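Local coordinates for protein KLLA0E08119p (Kluyveromyces lactis, PDB 3VA7) that probably carries out the biotin-dependent, ATP-driven carboxylation of urea to urea-1-carboxylate, the first step of urea breakdown by the allophanate route, at residues 1193-1198 with 1216-1221; 944-949 with 954-959; 416-421 with 431-436; 324-329 with 392-397. One frame throughout, in Å; residues are numbered along the deposited sequence.

Contact 1: 1193-1198 with 1216-1221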
loop_
_atom_site.group_PDB
_atom_site.type_symbol
_atom_site.label_atom_id
_atom_site.label_comp_id
_atom_site.label_asym_id
_atom_site.label_seq_id
_atom_site.Cartn_x
_atom_site.Cartn_y
_atom_site.Cartn_z
ATOM N N ASP A 1193 -3.400 -20.854 -18.605
ATOM C CA ASP A 1193 -3.802 -19.947 -19.674
ATOM C C ASP A 1193 -5.276 -19.528 -19.657
ATOM O O ASP A 1193 -6.194 -20.352 -19.447
ATOM C CB ASP A 1193 -3.484 -20.591 -21.022
ATOM C CG ASP A 1193 -1.999 -20.488 -21.405
ATOM O OD1 ASP A 1193 -1.110 -20.130 -20.578
ATOM O OD2 ASP A 1193 -1.732 -20.779 -22.587
ATOM N N GLY A 1194 -5.497 -18.238 -19.909
ATOM C CA GLY A 1194 -6.835 -17.692 -19.820
ATOM C C GLY A 1194 -7.684 -18.100 -20.993
ATOM O O GLY A 1194 -7.153 -18.264 -22.061
ATOM N N VAL A 1195 -9.000 -18.243 -20.804
ATOM C CA VAL A 1195 -9.908 -18.601 -21.911
ATOM C C VAL A 1195 -10.948 -17.549 -22.162
ATOM O O VAL A 1195 -11.111 -17.118 -23.306
ATOM C CB VAL A 1195 -10.686 -19.895 -21.670
ATOM C CG1 VAL A 1195 -11.509 -20.269 -22.946
ATOM C CG2 VAL A 1195 -9.747 -21.032 -21.209
ATOM N N ILE A 1196 -11.679 -17.177 -21.098
ATOM C CA ILE A 1196 -12.605 -16.045 -21.151
ATOM C C ILE A 1196 -12.527 -15.058 -19.961
ATOM O O ILE A 1196 -11.994 -15.374 -18.898
ATOM C CB ILE A 1196 -14.061 -16.488 -21.372
ATOM C CG1 ILE A 1196 -14.675 -16.963 -20.052
ATOM C CG2 ILE A 1196 -14.159 -17.527 -22.462
ATOM C CD1 ILE A 1196 -16.025 -16.374 -19.789
ATOM N N ILE A 1197 -13.050 -13.848 -20.169
ATOM C CA ILE A 1197 -13.082 -12.828 -19.135
ATOM C C ILE A 1197 -14.517 -12.379 -18.772
ATOM O O ILE A 1197 -15.368 -12.105 -19.629
ATOM C CB ILE A 1197 -12.219 -11.625 -19.521
ATOM C CG1 ILE A 1197 -10.737 -12.010 -19.693
ATOM C CG2 ILE A 1197 -12.267 -10.578 -18.478
ATOM C CD1 ILE A 1197 -9.912 -10.856 -20.347
ATOM N N ILE A 1198 -14.753 -12.278 -17.473
ATOM C CA ILE A 1198 -16.055 -11.894 -16.910
ATOM C C ILE A 1198 -15.773 -10.606 -16.188
ATOM O O ILE A 1198 -14.634 -10.353 -15.782
ATOM C CB ILE A 1198 -16.512 -13.127 -15.968
ATOM C CG1 ILE A 1198 -17.157 -14.225 -16.820
ATOM C CG2 ILE A 1198 -17.337 -12.816 -14.718
ATOM C CD1 ILE A 1198 -18.002 -13.681 -17.943
ATOM N N TYR A 1216 -12.445 -25.987 -27.690
ATOM C CA TYR A 1216 -13.492 -26.543 -28.560
ATOM C C TYR A 1216 -14.681 -25.618 -28.739
ATOM O O TYR A 1216 -15.118 -25.386 -29.862
ATOM C CB TYR A 1216 -13.938 -27.958 -28.123
ATOM C CG TYR A 1216 -15.006 -28.587 -29.043
ATOM C CD1 TYR A 1216 -14.853 -28.597 -30.454
ATOM C CD2 TYR A 1216 -16.171 -29.159 -28.506
ATOM C CE1 TYR A 1216 -15.851 -29.156 -31.286
ATOM C CE2 TYR A 1216 -17.156 -29.719 -29.325
ATOM C CZ TYR A 1216 -16.996 -29.720 -30.698
ATOM O OH TYR A 1216 -17.987 -30.274 -31.476
ATOM N N LYS A 1217 -15.210 -25.115 -27.624
ATOM C CA LYS A 1217 -16.311 -24.153 -27.646
ATOM C C LYS A 1217 -16.215 -23.121 -26.517
ATOM O O LYS A 1217 -15.762 -23.427 -25.402
ATOM C CB LYS A 1217 -17.661 -24.874 -27.599
ATOM C CG LYS A 1217 -18.875 -23.983 -27.938
ATOM C CD LYS A 1217 -20.173 -24.630 -27.460
ATOM C CE LYS A 1217 -21.343 -24.235 -28.326
ATOM N NZ LYS A 1217 -22.562 -24.933 -27.820
ATOM N N ILE A 1218 -16.660 -21.904 -26.846
ATOM C CA ILE A 1218 -16.794 -20.798 -25.916
ATOM C C ILE A 1218 -18.259 -20.389 -25.880
ATOM O O ILE A 1218 -18.803 -19.903 -26.889
ATOM C CB ILE A 1218 -15.906 -19.626 -26.356
ATOM C CG1 ILE A 1218 -14.479 -19.848 -25.882
ATOM C CG2 ILE A 1218 -16.382 -18.310 -25.757
ATOM C CD1 ILE A 1218 -13.506 -18.972 -26.590
ATOM N N LEU A 1219 -18.889 -20.558 -24.712
ATOM C CA LEU A 1219 -20.353 -20.365 -24.599
ATOM C C LEU A 1219 -20.917 -18.933 -24.796
ATOM O O LEU A 1219 -21.945 -18.775 -25.436
ATOM C CB LEU A 1219 -20.907 -20.993 -23.309
ATOM C CG LEU A 1219 -21.132 -22.522 -23.139
ATOM C CD1 LEU A 1219 -22.471 -22.977 -23.800
ATOM C CD2 LEU A 1219 -19.945 -23.364 -23.598
ATOM N N HIS A 1220 -20.279 -17.888 -24.269
ATOM C CA HIS A 1220 -20.989 -16.585 -24.282
ATOM C C HIS A 1220 -20.443 -15.507 -25.224
ATOM O O HIS A 1220 -19.312 -15.575 -25.702
ATOM C CB HIS A 1220 -21.166 -16.029 -22.864
ATOM C CG HIS A 1220 -21.704 -17.033 -21.889
ATOM N ND1 HIS A 1220 -20.906 -17.994 -21.306
ATOM C CD2 HIS A 1220 -22.956 -17.236 -21.411
ATOM C CE1 HIS A 1220 -21.644 -18.748 -20.510
ATOM N NE2 HIS A 1220 -22.885 -18.296 -20.541
ATOM N N LYS A 1221 -21.285 -14.530 -25.513
ATOM C CA LYS A 1221 -20.832 -13.328 -26.160
ATOM C C LYS A 1221 -20.875 -12.103 -25.205
ATOM O O LYS A 1221 -21.431 -12.159 -24.128
ATOM C CB LYS A 1221 -21.577 -13.161 -27.480
ATOM C CG LYS A 1221 -21.206 -14.360 -28.461
ATOM C CD LYS A 1221 -21.241 -14.033 -30.023
ATOM C CE LYS A 1221 -22.617 -14.354 -30.706
ATOM N NZ LYS A 1221 -22.681 -15.734 -31.306
#
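V1195 and I1196, neighbours on strand 1194-1200, both turn their side chains toward I1218 of strand 1213-1218, although successive residues of a regular strand would face opposite ways. A classic beta bulge explains it: the two residues together face V1207 on the adjoining strand 1203-1208. With V1195 CG1 anti to the backbone N (chi1 -174°), this methyl reaches across to CG1 of I1218 at 4.2 Å, while A1233 also packs on the valine. I1196 follows, its CG2 lying 4.1 Å from CG2 of I1218; the two isoleucines run past each other in opposite directions. I1218 thus offers both arms of its beta-branched side chain, CG1 to each of the two residues and CG2 to I1196 alone. Beta-branched valine and isoleucine suit these places, since they favour the extended backbone and fill the core between the sheets with methyl groups. F1178 packs on I1196 from the adjoining strand 1176-1181, and V1232 from the facing sheet. No hydrogen bond joins the segments, and their nearest CA atoms, those of I1196 and I1218, are 7.9 Å apart: two facing sheets joined by apolar contact, as in the flattened beta-barrel, or sandwich, of biotinyl domains.

Contact 2: 944-949 with 954-959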
loop_
_atom_site.group_PDB
_atom_site.type_symbol
_atom_site.label_atom_id
_atom_site.label_comp_id
_atom_site.label_asym_id
_atom_site.label_seq_id
_atom_site.Cartn_x
_atom_site.Cartn_y
_atom_site.Cartn_z
ATOM N N THR A 944 -13.216 2.825 -22.693
ATOM C CA THR A 944 -13.452 1.616 -23.438
ATOM C C THR A 944 -14.026 0.510 -22.564
ATOM O O THR A 944 -15.033 -0.093 -22.882
ATOM C CB THR A 944 -12.202 1.163 -24.243
ATOM O OG1 THR A 944 -12.011 2.094 -25.332
ATOM C CG2 THR A 944 -12.364 -0.329 -24.746
ATOM N N ARG A 945 -13.376 0.245 -21.467
ATOM C CA ARG A 945 -13.849 -0.758 -20.551
ATOM C C ARG A 945 -15.321 -0.439 -20.125
ATOM O O ARG A 945 -16.191 -1.328 -19.961
ATOM C CB ARG A 945 -12.904 -0.758 -19.353
ATOM C CG ARG A 945 -13.497 -1.308 -18.086
ATOM C CD ARG A 945 -12.414 -1.763 -17.050
ATOM N NE ARG A 945 -13.151 -2.479 -15.997
ATOM C CZ ARG A 945 -12.624 -3.164 -14.992
ATOM N NH1 ARG A 945 -11.297 -3.231 -14.812
ATOM N NH2 ARG A 945 -13.464 -3.744 -14.141
ATOM N N TYR A 946 -15.623 0.840 -19.972
ATOM C CA TYR A 946 -16.961 1.175 -19.553
ATOM C C TYR A 946 -17.962 0.861 -20.689
ATOM O O TYR A 946 -19.058 0.348 -20.454
ATOM C CB TYR A 946 -16.997 2.629 -19.100
ATOM C CG TYR A 946 -18.320 3.044 -18.670
ATOM C CD1 TYR A 946 -18.773 2.731 -17.385
ATOM C CD2 TYR A 946 -19.182 3.695 -19.559
ATOM C CE1 TYR A 946 -20.079 3.089 -16.974
ATOM C CE2 TYR A 946 -20.479 4.063 -19.163
ATOM C CZ TYR A 946 -20.900 3.760 -17.863
ATOM O OH TYR A 946 -22.154 4.151 -17.443
ATOM N N ARG A 947 -17.544 1.134 -21.920
ATOM C CA ARG A 947 -18.366 0.796 -23.099
ATOM C C ARG A 947 -18.599 -0.695 -23.265
ATOM O O ARG A 947 -19.663 -1.095 -23.689
ATOM C CB ARG A 947 -17.808 1.402 -24.396
ATOM C CG ARG A 947 -17.989 2.891 -24.466
ATOM C CD ARG A 947 -17.464 3.487 -25.799
ATOM N NE ARG A 947 -16.055 3.169 -26.065
ATOM C CZ ARG A 947 -15.676 2.161 -26.857
ATOM N NH1 ARG A 947 -16.608 1.390 -27.458
ATOM N NH2 ARG A 947 -14.375 1.924 -27.042
ATOM N N GLU A 948 -17.607 -1.501 -22.928
ATOM C CA GLU A 948 -17.744 -2.897 -23.201
ATOM C C GLU A 948 -18.242 -3.691 -21.997
ATOM O O GLU A 948 -18.670 -4.845 -22.150
ATOM C CB GLU A 948 -16.568 -3.512 -24.043
ATOM C CG GLU A 948 -15.198 -3.209 -23.560
ATOM C CD GLU A 948 -14.049 -3.529 -24.510
ATOM O OE1 GLU A 948 -13.107 -4.160 -23.983
ATOM O OE2 GLU A 948 -14.010 -3.099 -25.696
ATOM N N THR A 949 -18.295 -3.070 -20.803
ATOM C CA THR A 949 -18.691 -3.864 -19.637
ATOM C C THR A 949 -20.000 -3.450 -19.032
ATOM O O THR A 949 -20.565 -4.221 -18.262
ATOM C CB THR A 949 -17.665 -3.852 -18.528
ATOM O OG1 THR A 949 -17.584 -2.517 -18.021
ATOM C CG2 THR A 949 -16.319 -4.333 -19.029
ATOM N N ALA A 954 -24.397 6.173 -24.823
ATOM C CA ALA A 954 -24.901 7.150 -23.869
ATOM C C ALA A 954 -24.578 8.465 -24.494
ATOM O O ALA A 954 -23.749 8.498 -25.368
ATOM C CB ALA A 954 -24.222 6.998 -22.522
ATOM N N PRO A 955 -25.280 9.551 -24.111
ATOM C CA PRO A 955 -24.958 10.804 -24.774
ATOM C C PRO A 955 -23.525 11.258 -24.490
ATOM O O PRO A 955 -23.064 12.226 -25.109
ATOM C CB PRO A 955 -25.966 11.788 -24.153
ATOM C CG PRO A 955 -27.093 10.944 -23.698
ATOM C CD PRO A 955 -26.535 9.629 -23.323
ATOM N N TRP A 956 -22.821 10.619 -23.539
ATOM C CA TRP A 956 -21.451 11.096 -23.180
ATOM C C TRP A 956 -20.427 10.124 -23.713
ATOM O O TRP A 956 -19.249 10.146 -23.365
ATOM C CB TRP A 956 -21.271 11.327 -21.640
ATOM C CG TRP A 956 -21.389 10.068 -20.823
ATOM C CD1 TRP A 956 -20.387 9.183 -20.469
ATOM C CD2 TRP A 956 -22.589 9.525 -20.315
ATOM N NE1 TRP A 956 -20.911 8.122 -19.746
ATOM C CE2 TRP A 956 -22.266 8.331 -19.638
ATOM C CE3 TRP A 956 -23.919 9.947 -20.345
ATOM C CZ2 TRP A 956 -23.222 7.568 -19.009
ATOM C CZ3 TRP A 956 -24.874 9.171 -19.721
ATOM C CH2 TRP A 956 -24.523 7.990 -19.075
ATOM N N LEU A 957 -20.908 9.224 -24.541
ATOM C CA LEU A 957 -20.104 8.159 -25.097
ATOM C C LEU A 957 -20.217 8.402 -26.591
ATOM O O LEU A 957 -21.203 8.990 -27.040
ATOM C CB LEU A 957 -20.729 6.849 -24.715
ATOM C CG LEU A 957 -20.573 6.493 -23.257
ATOM C CD1 LEU A 957 -21.231 5.113 -23.050
ATOM C CD2 LEU A 957 -19.073 6.433 -22.874
ATOM N N PRO A 958 -19.237 7.966 -27.379
ATOM C CA PRO A 958 -18.083 7.124 -27.056
ATOM C C PRO A 958 -16.877 7.869 -26.467
ATOM O O PRO A 958 -16.026 7.225 -25.845
ATOM C CB PRO A 958 -17.722 6.508 -28.438
ATOM C CG PRO A 958 -18.105 7.556 -29.423
ATOM C CD PRO A 958 -19.332 8.248 -28.826
ATOM N N ASN A 959 -16.818 9.191 -26.657
ATOM C CA ASN A 959 -15.697 10.007 -26.226
ATOM C C ASN A 959 -16.152 11.161 -25.300
ATOM O O ASN A 959 -16.889 12.063 -25.746
ATOM C CB ASN A 959 -14.959 10.599 -27.444
ATOM C CG ASN A 959 -13.799 11.556 -27.036
ATOM O OD1 ASN A 959 -14.046 12.702 -26.602
ATOM N ND2 ASN A 959 -12.534 11.081 -27.168
#
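Within the C and D part of the carboxyltransferase domain, the end of helix 937-949 is covered by the loop joining it to helix 960-967; A954 to L957 form a type I beta turn there. Y946 and R947 of the helix meet W956, L957 and P958 of the loop. The tyrosine CG is anti to the backbone N (chi1 180°), which carries the ring out to the indole. The Y946 OH lies at the indole edge, in its plane, 3.9 Å from CZ2 of W956. CD1 of L957 sits at the edge of the tyrosine ring, 4.1 Å from CE2 of Y946. The hydroxyl is hydrogen-bonded to the carbonyl of P1015, so this aromatic residue suits a buried place with a polar partner. R947 suits this partly exposed edge because its methylenes can pack on the loop: CG lies 4.0 Å from CD2 of L957, the two side chains running past each other in opposite directions, and CD lies 3.9 Å from CA of P958. P958 follows a cis peptide bond, which proline accepts most readily of all residues. Within the turn, A954 CB lies over one face of the W956 indole, toward its rim. Beyond the two segments, Y1013 meets both aromatic rings, V943 packs on L957, and N959 caps the start of helix 960-967 through OD1 and the backbone N of D962.

Contact 3: 416-421 with 431-436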
loop_
_atom_site.group_PDB
_atom_site.type_symbol
_atom_site.label_atom_id
_atom_site.label_comp_id
_atom_site.label_asym_id
_atom_site.label_seq_id
_atom_site.Cartn_x
_atom_site.Cartn_y
_atom_site.Cartn_z
ATOM N N ILE A 416 23.617 -5.199 10.301
ATOM C CA ILE A 416 23.360 -4.654 11.608
ATOM C C ILE A 416 24.534 -5.009 12.500
ATOM O O ILE A 416 24.766 -6.182 12.775
ATOM C CB ILE A 416 22.022 -5.195 12.141
ATOM C CG1 ILE A 416 20.908 -4.649 11.250
ATOM C CG2 ILE A 416 21.765 -4.735 13.571
ATOM C CD1 ILE A 416 19.841 -5.633 10.953
ATOM N N ILE A 417 25.270 -3.984 12.897
ATOM C CA ILE A 417 26.528 -4.130 13.624
ATOM C C ILE A 417 26.577 -3.450 15.038
ATOM O O ILE A 417 26.390 -2.219 15.216
ATOM C CB ILE A 417 27.676 -3.622 12.762
ATOM C CG1 ILE A 417 27.549 -4.263 11.375
ATOM C CG2 ILE A 417 29.044 -3.877 13.399
ATOM C CD1 ILE A 417 27.766 -3.240 10.259
ATOM N N VAL A 418 26.934 -4.280 16.001
ATOM C CA VAL A 418 26.876 -3.951 17.402
ATOM C C VAL A 418 28.292 -4.092 18.058
ATOM O O VAL A 418 29.085 -4.948 17.643
ATOM C CB VAL A 418 25.821 -4.905 17.973
ATOM C CG1 VAL A 418 26.343 -5.792 19.052
ATOM C CG2 VAL A 418 24.581 -4.149 18.310
ATOM N N HIS A 419 28.617 -3.234 19.023
ATOM C CA HIS A 419 29.976 -3.158 19.635
ATOM C C HIS A 419 29.763 -3.192 21.117
ATOM O O HIS A 419 29.187 -2.241 21.689
ATOM C CB HIS A 419 30.689 -1.832 19.337
ATOM C CG HIS A 419 32.138 -1.825 19.742
ATOM N ND1 HIS A 419 32.881 -0.658 19.889
ATOM C CD2 HIS A 419 32.984 -2.853 20.026
ATOM C CE1 HIS A 419 34.119 -0.977 20.235
ATOM N NE2 HIS A 419 34.202 -2.300 20.332
ATOM N N GLY A 420 30.190 -4.281 21.742
ATOM C CA GLY A 420 30.060 -4.419 23.186
ATOM C C GLY A 420 31.397 -4.568 23.889
ATOM O O GLY A 420 32.444 -4.782 23.238
ATOM N N LYS A 421 31.340 -4.480 25.218
ATOM C CA LYS A 421 32.498 -4.594 26.086
ATOM C C LYS A 421 33.166 -5.939 25.976
ATOM O O LYS A 421 34.373 -6.023 26.169
ATOM C CB LYS A 421 32.086 -4.357 27.547
ATOM C CG LYS A 421 32.167 -2.928 28.054
ATOM C CD LYS A 421 31.186 -2.833 29.230
ATOM C CE LYS A 421 31.469 -1.685 30.202
ATOM N NZ LYS A 421 31.916 -0.453 29.477
ATOM N N ASN A 431 20.834 -8.791 20.156
ATOM C CA ASN A 431 19.430 -9.148 20.347
ATOM C C ASN A 431 18.615 -7.850 20.426
ATOM O O ASN A 431 17.636 -7.721 19.683
ATOM C CB ASN A 431 19.187 -10.118 21.520
ATOM C CG ASN A 431 19.663 -11.568 21.224
ATOM O OD1 ASN A 431 18.984 -12.350 20.553
ATOM N ND2 ASN A 431 20.809 -11.933 21.777
ATOM N N GLN A 432 19.037 -6.865 21.222
ATOM C CA GLN A 432 18.251 -5.642 21.282
ATOM C C GLN A 432 18.160 -5.030 19.870
ATOM O O GLN A 432 17.049 -4.734 19.399
ATOM C CB GLN A 432 18.694 -4.620 22.347
ATOM C CG GLN A 432 17.672 -3.432 22.493
ATOM C CD GLN A 432 18.140 -2.162 23.346
ATOM O OE1 GLN A 432 18.746 -2.308 24.393
ATOM N NE2 GLN A 432 17.783 -0.931 22.895
ATOM N N ALA A 433 19.291 -4.880 19.180
ATOM C CA ALA A 433 19.289 -4.310 17.811
ATOM C C ALA A 433 18.294 -5.017 16.863
ATOM O O ALA A 433 17.508 -4.376 16.181
ATOM C CB ALA A 433 20.723 -4.292 17.203
ATOM N N LEU A 434 18.344 -6.331 16.844
ATOM C CA LEU A 434 17.435 -7.103 16.030
ATOM C C LEU A 434 15.960 -6.852 16.361
ATOM O O LEU A 434 15.123 -6.795 15.442
ATOM C CB LEU A 434 17.769 -8.604 16.129
ATOM C CG LEU A 434 19.140 -8.888 15.497
ATOM C CD1 LEU A 434 19.461 -10.325 15.485
ATOM C CD2 LEU A 434 19.244 -8.297 14.113
ATOM N N ASN A 435 15.677 -6.675 17.662
ATOM C CA ASN A 435 14.344 -6.421 18.211
ATOM C C ASN A 435 13.828 -5.059 17.771
ATOM O O ASN A 435 12.628 -4.811 17.690
ATOM C CB ASN A 435 14.389 -6.453 19.749
ATOM C CG ASN A 435 14.187 -7.889 20.352
ATOM O OD1 ASN A 435 14.397 -8.933 19.708
ATOM N ND2 ASN A 435 13.775 -7.907 21.619
ATOM N N GLU A 436 14.758 -4.182 17.468
ATOM C CA GLU A 436 14.491 -2.789 17.319
ATOM C C GLU A 436 14.505 -2.493 15.818
ATOM O O GLU A 436 14.303 -1.347 15.383
ATOM C CB GLU A 436 15.583 -2.038 18.072
ATOM C CG GLU A 436 15.148 -0.878 18.917
ATOM C CD GLU A 436 16.078 -0.633 20.084
ATOM O OE1 GLU A 436 16.923 0.260 20.020
ATOM O OE2 GLU A 436 15.941 -1.331 21.086
#
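I416 and V418 point from one face of strand 412-420 toward A433, and I416 also meets L434, both on helix 423-435. This is a helix laid over a beta-sheet in the C-terminal domain of the biotin carboxylase part, the helix following directly on the strand and running back across it; the short strand and helix axes make an angle of 147° and approach to 9.0 Å. Two branched residues, two positions apart on the strand, share one small knob. CB of A433 projects toward the strand, and CG2 of I416 meets it at 3.8 Å while CG2 of V418 meets it at 4.0 Å. Alanine suits this place because its single methyl lets the helix come close, and the beta-branched residues suit a strand that must present methyl groups to it. I416 is oriented to serve both partners: CG2 is anti to its backbone N and goes to A433, whereas CG1 is anti to the carbonyl carbon (chi1 -66°) and takes CD1 toward L434. L434 starts off to the side, but its end swings nearer, and the two long side chains cross obliquely. I446, L449 and A453 of helix 446-454 pack on L434 as well, so the leucine joins the two helices to the sheet. On the outer side of helix 423-435, Q432 NE2 donates to E436 OE2 at 2.6 Å, a bond between residues four apart. I417 faces the other way, toward helix 326-333. I416 CD1 and L434 CD2 meet at 4.2 Å.

Contact 4: 324-329 with 392-397; sequences VEHPIT and WARVDT
The start of helix 326-333 lies against strand 394-397, with the CA atoms of P327 and D396 8.6 Å apart. This is helix-on-sheet packing in the biotin carboxylase part, where the strand pairs with strand 412-420. P327 suits the first turn of a helix, which asks for no donor from its backbone N, and its ring faces the strand. R394 reaches across it, its chain extended from CG to NE with CG anti to the backbone N (chi1 164°). CB of P327 lies over the centre of one face of the guanidinium, 3.5 Å from NH2 of R394, and CG of P327 lies 3.3 Å from OD2 of D396. The guanidinium is held by D396, which R394 grips side-on: NE donates to OD1 at 2.8 Å and NH2 to OD2 at 2.8 Å, both oxygens being met on their syn side. NH1 is salt-bridged to E330, so the two acids balance the positive charge and fix the guanidinium's rotation. The H326 ring, turned 72° from the guanidinium, is hydrogen-bonded through ND1 to the carbonyl of Q323 and through NE2 to R45. Its NE2 lies near the guanidinium plane, at the edge, 4.1 Å from NH2 of R394.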
loop_
_atom_site.group_PDB
_atom_site.type_symbol
_atom_site.label_atom_id
_atom_site.label_comp_id
_atom_site.label_asym_id
_atom_site.label_seq_id
_atom_site.Cartn_x
_atom_site.Cartn_y
_atom_site.Cartn_z
ATOM N N VAL A 324 32.397 -8.507 2.973
ATOM C CA VAL A 324 31.138 -8.065 3.561
ATOM C C VAL A 324 31.233 -7.835 5.095
ATOM O O VAL A 324 30.903 -6.760 5.569
ATOM C CB VAL A 324 29.920 -8.977 3.194
ATOM C CG1 VAL A 324 28.598 -8.410 3.834
ATOM C CG2 VAL A 324 29.745 -9.174 1.623
ATOM N N GLU A 325 31.791 -8.784 5.843
ATOM C CA GLU A 325 31.891 -8.664 7.318
ATOM C C GLU A 325 32.910 -7.700 7.878
ATOM O O GLU A 325 33.085 -7.672 9.118
ATOM C CB GLU A 325 32.112 -10.030 8.012
ATOM C CG GLU A 325 33.299 -10.801 7.520
ATOM C CD GLU A 325 32.996 -11.716 6.320
ATOM O OE1 GLU A 325 32.140 -11.377 5.479
ATOM O OE2 GLU A 325 33.616 -12.806 6.227
ATOM N N HIS A 326 33.602 -6.953 7.018
ATOM C CA HIS A 326 34.697 -6.072 7.469
ATOM C C HIS A 326 34.302 -5.089 8.580
ATOM O O HIS A 326 35.171 -4.663 9.364
ATOM C CB HIS A 326 35.333 -5.282 6.292
ATOM C CG HIS A 326 34.524 -4.092 5.859
ATOM N ND1 HIS A 326 33.422 -4.205 5.035
ATOM C CD2 HIS A 326 34.637 -2.774 6.157
ATOM C CE1 HIS A 326 32.888 -3.006 4.848
ATOM N NE2 HIS A 326 33.603 -2.120 5.519
ATOM N N PRO A 327 33.027 -4.686 8.650
ATOM C CA PRO A 327 32.729 -3.713 9.731
ATOM C C PRO A 327 32.937 -4.182 11.157
ATOM O O PRO A 327 33.200 -3.348 12.007
ATOM C CB PRO A 327 31.256 -3.379 9.525
ATOM C CG PRO A 327 30.961 -3.688 8.021
ATOM C CD PRO A 327 31.877 -4.877 7.738
ATOM N N ILE A 328 32.897 -5.473 11.458
ATOM C CA ILE A 328 33.108 -5.823 12.877
ATOM C C ILE A 328 34.542 -5.517 13.334
ATOM O O ILE A 328 34.785 -4.988 14.458
ATOM C CB ILE A 328 32.665 -7.247 13.244
ATOM C CG1 ILE A 328 33.419 -8.301 12.447
ATOM C CG2 ILE A 328 31.169 -7.399 13.029
ATOM C CD1 ILE A 328 33.155 -9.676 12.926
ATOM N N THR A 329 35.485 -5.809 12.428
ATOM C CA THR A 329 36.890 -5.444 12.579
ATOM C C THR A 329 37.037 -3.932 12.830
ATOM O O THR A 329 37.813 -3.487 13.725
ATOM C CB THR A 329 37.690 -5.912 11.315
ATOM O OG1 THR A 329 37.566 -7.339 11.180
ATOM C CG2 THR A 329 39.136 -5.578 11.419
ATOM N N TRP A 392 21.611 3.516 17.402
ATOM C CA TRP A 392 22.800 3.433 18.302
ATOM C C TRP A 392 23.740 2.333 17.845
ATOM O O TRP A 392 24.911 2.326 18.238
ATOM C CB TRP A 392 22.441 3.183 19.801
ATOM C CG TRP A 392 21.433 2.073 19.974
ATOM C CD1 TRP A 392 20.076 2.218 20.036
ATOM C CD2 TRP A 392 21.678 0.646 19.983
ATOM N NE1 TRP A 392 19.471 0.995 20.122
ATOM C CE2 TRP A 392 20.416 0.009 20.105
ATOM C CE3 TRP A 392 22.829 -0.146 19.910
ATOM C CZ2 TRP A 392 20.273 -1.368 20.179
ATOM C CZ3 TRP A 392 22.686 -1.533 19.990
ATOM C CH2 TRP A 392 21.423 -2.129 20.122
ATOM N N ALA A 393 23.224 1.391 17.064
ATOM C CA ALA A 393 24.097 0.428 16.372
ATOM C C ALA A 393 24.677 1.089 15.094
ATOM O O ALA A 393 24.271 2.164 14.682
ATOM C CB ALA A 393 23.327 -0.902 16.044
ATOM N N ARG A 394 25.655 0.445 14.490
ATOM C CA ARG A 394 26.096 0.826 13.157
ATOM C C ARG A 394 25.282 -0.047 12.222
ATOM O O ARG A 394 25.218 -1.273 12.396
ATOM C CB ARG A 394 27.626 0.586 12.952
ATOM C CG ARG A 394 28.026 0.600 11.462
ATOM C CD ARG A 394 29.470 0.646 11.251
ATOM N NE ARG A 394 29.801 0.278 9.888
ATOM C CZ ARG A 394 31.046 0.238 9.422
ATOM N NH1 ARG A 394 32.073 0.546 10.222
ATOM N NH2 ARG A 394 31.274 -0.100 8.165
ATOM N N VAL A 395 24.618 0.579 11.253
ATOM C CA VAL A 395 23.908 -0.226 10.233
ATOM C C VAL A 395 24.340 0.183 8.863
ATOM O O VAL A 395 24.268 1.335 8.504
ATOM C CB VAL A 395 22.334 -0.455 10.496
ATOM C CG1 VAL A 395 21.856 0.196 11.816
ATOM C CG2 VAL A 395 21.436 -0.138 9.291
ATOM N N ASP A 396 24.899 -0.757 8.128
ATOM C CA ASP A 396 25.317 -0.437 6.783
ATOM C C ASP A 396 24.169 -0.928 5.927
ATOM O O ASP A 396 23.797 -2.129 5.930
ATOM C CB ASP A 396 26.667 -1.072 6.443
ATOM C CG ASP A 396 27.832 -0.556 7.332
ATOM O OD1 ASP A 396 27.773 0.488 8.033
ATOM O OD2 ASP A 396 28.872 -1.210 7.332
ATOM N N THR A 397 23.540 0.005 5.256
ATOM C CA THR A 397 22.411 -0.346 4.471
ATOM C C THR A 397 22.364 0.573 3.250
ATOM O O THR A 397 23.241 1.448 3.064
ATOM C CB THR A 397 21.097 -0.233 5.323
ATOM O OG1 THR A 397 19.977 -0.759 4.578
ATOM C CG2 THR A 397 20.839 1.262 5.773
#

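How the contacts relate
Along the chain the order is contact 4, 3, 2, 1. Contacts 3 and 4 share the biotin carboxylase part, with centres about 11 Å apart: strands 394-397 and 412-420 pair in one sheet, helices pack on it, and the backbone of I417 is hydrogen-bonded to that of R394 while its side chain reaches P327. Contacts 1 and 2 lie on the opposite side of the chain's centre, in the biotinyl and carboxyltransferase domains respectively, their centres about 23 Å apart. Centres of the two pairs lie about 56 to 60 Å apart; as in other biotin-dependent carboxylases, the biotinyl domain, seen here with its biotin at the carboxyltransferase, probably has to move to reach the biotin carboxylase.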